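Local coordinates for protein phenylalanine hydroxylase (Colwellia psychrerythraea, PDB 2V27) that probably hydroxylates L-phenylalanine to L-tyrosine at an iron centre, using molecular oxygen and tetrahydrobiopterin, as the first step of phenylalanine breakdown, at residues L208-P214 with A251-H257. Numbering follows the deposited sequence.
Sequences LDVLRTP and AEALGLH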
loop_
_atom_site.group_PDB
_atom_site.type_symbol
_atom_site.label_atom_id
_atom_site.label_comp_id
_atom_site.label_asym_id
_atom_site.label_seq_id
_atom_site.Cartn_x
_atom_site.Cartn_y
_atom_site.Cartn_z
ATOM N N LEU B 208 1.303 18.127 17.476
ATOM C CA LEU B 208 2.529 18.383 16.704
ATOM C C LEU B 208 3.013 17.102 15.992
ATOM O O LEU B 208 3.318 17.161 14.777
ATOM C CB LEU B 208 3.639 19.019 17.610
ATOM C CG LEU B 208 4.884 19.393 16.840
ATOM C CD1 LEU B 208 4.611 20.460 15.771
ATOM C CD2 LEU B 208 5.812 19.971 17.930
ATOM N N ASP B 209 3.035 15.961 16.690
ATOM C CA ASP B 209 3.402 14.685 16.032
ATOM C C ASP B 209 2.485 14.449 14.793
ATOM O O ASP B 209 2.962 14.110 13.693
ATOM C CB ASP B 209 3.266 13.487 16.980
ATOM C CG ASP B 209 4.441 13.291 17.810
ATOM O OD1 ASP B 209 5.566 13.540 17.320
ATOM O OD2 ASP B 209 4.200 12.841 18.949
ATOM N N VAL B 210 1.176 14.675 15.004
ATOM C CA VAL B 210 0.185 14.394 13.945
ATOM C C VAL B 210 0.459 15.305 12.757
ATOM O O VAL B 210 0.564 14.822 11.636
ATOM C CB VAL B 210 -1.252 14.619 14.461
ATOM C CG1 VAL B 210 -2.301 14.719 13.261
ATOM C CG2 VAL B 210 -1.634 13.559 15.404
ATOM N N LEU B 211 0.645 16.616 12.976
ATOM C CA LEU B 211 0.891 17.533 11.858
ATOM C C LEU B 211 2.197 17.199 11.058
ATOM O O LEU B 211 2.338 17.577 9.901
ATOM C CB LEU B 211 0.978 18.979 12.390
ATOM C CG LEU B 211 -0.362 19.571 12.865
ATOM C CD1 LEU B 211 -0.113 20.862 13.609
ATOM C CD2 LEU B 211 -1.375 19.773 11.710
ATOM N N ARG B 212 3.130 16.532 11.748
ATOM C CA ARG B 212 4.424 16.154 11.142
ATOM C C ARG B 212 4.435 14.769 10.471
ATOM O O ARG B 212 5.475 14.353 9.968
ATOM C CB ARG B 212 5.505 16.173 12.207
ATOM C CG ARG B 212 5.832 17.660 12.606
ATOM C CD ARG B 212 6.894 17.713 13.722
ATOM N NE ARG B 212 8.160 17.342 13.131
ATOM C CZ ARG B 212 8.934 16.324 13.504
ATOM N NH1 ARG B 212 8.643 15.538 14.567
ATOM N NH2 ARG B 212 10.018 16.085 12.775
ATOM N N THR B 213 3.318 14.035 10.472
ATOM C CA THR B 213 3.363 12.624 10.015
ATOM C C THR B 213 2.979 12.484 8.519
ATOM O O THR B 213 1.823 12.718 8.163
ATOM C CB THR B 213 2.397 11.771 10.886
ATOM O OG1 THR B 213 2.784 11.831 12.273
ATOM C CG2 THR B 213 2.468 10.287 10.427
ATOM N N PRO B 214 3.905 12.062 7.658
ATOM C CA PRO B 214 3.527 11.830 6.230
ATOM C C PRO B 214 2.570 10.659 6.186
ATOM O O PRO B 214 2.641 9.722 7.034
ATOM C CB PRO B 214 4.830 11.350 5.562
ATOM C CG PRO B 214 5.802 11.208 6.621
ATOM C CD PRO B 214 5.325 11.774 7.948
ATOM N N ALA B 251 5.517 22.834 13.134
ATOM C CA ALA B 251 5.742 21.627 12.345
ATOM C C ALA B 251 6.673 21.826 11.138
ATOM O O ALA B 251 7.552 20.999 10.918
ATOM C CB ALA B 251 4.384 21.078 11.894
ATOM N N GLU B 252 6.470 22.899 10.355
ATOM C CA GLU B 252 7.287 23.204 9.253
ATOM C C GLU B 252 8.733 23.536 9.658
ATOM O O GLU B 252 9.676 23.064 9.011
ATOM C CB GLU B 252 6.664 24.324 8.441
ATOM C CG GLU B 252 5.594 23.818 7.505
ATOM C CD GLU B 252 5.059 24.880 6.566
ATOM O OE1 GLU B 252 4.928 24.618 5.332
ATOM O OE2 GLU B 252 4.775 25.976 7.085
ATOM N N ALA B 253 8.899 24.291 10.750
ATOM C CA ALA B 253 10.251 24.569 11.262
ATOM C C ALA B 253 11.015 23.260 11.602
ATOM O O ALA B 253 12.224 23.167 11.409
ATOM C CB ALA B 253 10.162 25.440 12.499
ATOM N N LEU B 254 10.305 22.270 12.160
ATOM C CA LEU B 254 10.917 20.989 12.501
ATOM C C LEU B 254 11.065 20.054 11.320
ATOM O O LEU B 254 11.933 19.174 11.329
ATOM C CB LEU B 254 10.063 20.314 13.579
ATOM C CG LEU B 254 10.136 20.994 14.963
ATOM C CD1 LEU B 254 9.010 20.505 15.830
ATOM C CD2 LEU B 254 11.506 20.729 15.648
ATOM N N GLY B 255 10.237 20.281 10.309
ATOM C CA GLY B 255 10.120 19.407 9.127
ATOM C C GLY B 255 9.288 18.160 9.449
ATOM O O GLY B 255 9.050 17.815 10.607
ATOM N N LEU B 256 8.847 17.495 8.395
ATOM C CA LEU B 256 8.093 16.264 8.569
ATOM C C LEU B 256 8.920 15.212 9.256
ATOM O O LEU B 256 10.130 15.133 9.054
ATOM C CB LEU B 256 7.617 15.725 7.231
ATOM C CG LEU B 256 6.605 16.564 6.445
ATOM C CD1 LEU B 256 6.299 15.901 5.087
ATOM C CD2 LEU B 256 5.324 16.799 7.234
ATOM N N HIS B 257 8.264 14.350 10.024
ATOM C CA HIS B 257 8.866 13.109 10.501
ATOM C C HIS B 257 9.387 12.336 9.296
ATOM O O HIS B 257 8.819 12.404 8.183
ATOM C CB HIS B 257 7.803 12.192 11.122
ATOM C CG HIS B 257 7.467 12.456 12.553
ATOM N ND1 HIS B 257 8.407 12.306 13.555
ATOM C CD2 HIS B 257 6.281 12.741 13.170
ATOM C CE1 HIS B 257 7.822 12.524 14.724
ATOM N NE2 HIS B 257 6.543 12.807 14.518
HETATM O O HOH W 1 11.376 13.310 13.752
#
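Four direct hydrogen bonds join the two segments, and Arg212 takes part in three. Its NE and NH2 both donate to the carbonyl O of Gly255, at 2.7 and 2.9 Å, so this O is a bifurcated acceptor. Its own backbone O receives the amide N of His257 at 2.8 Å. The fourth bond runs from His257 NE2 to Asp209 OD1 (3.1 Å), a His-carboxylate pair. One water links Arg212 NH2 (3.2 Å) and His257 ND1 (3.1 Å). Arg212 NH1 also lies over a face of the imidazole, 3.1 Å from His257 CE1. Thr213 OG1 donates to Asp209 O (2.7 Å) and is hydrogen-bonded to Tyr225 OH of strand 223-227.

This is packing between two helices, away from the iron site. The C-terminal part of helix 207-211 meets the C-terminal end of helix 241-254. Gly255 leaves the latter helix with positive phi.

Apolar contacts join the two helices. Ala251 CB points toward the other segment and touches Leu208 CD1 (3.9 Å), Leu211 CB (4.0 Å) and Arg212 CG (3.8 Å). Leu208 CD2 meets Leu254 CD1 at 3.9 Å. Beyond them, Pro214 CD packs on His257 CB at 4.0 Å.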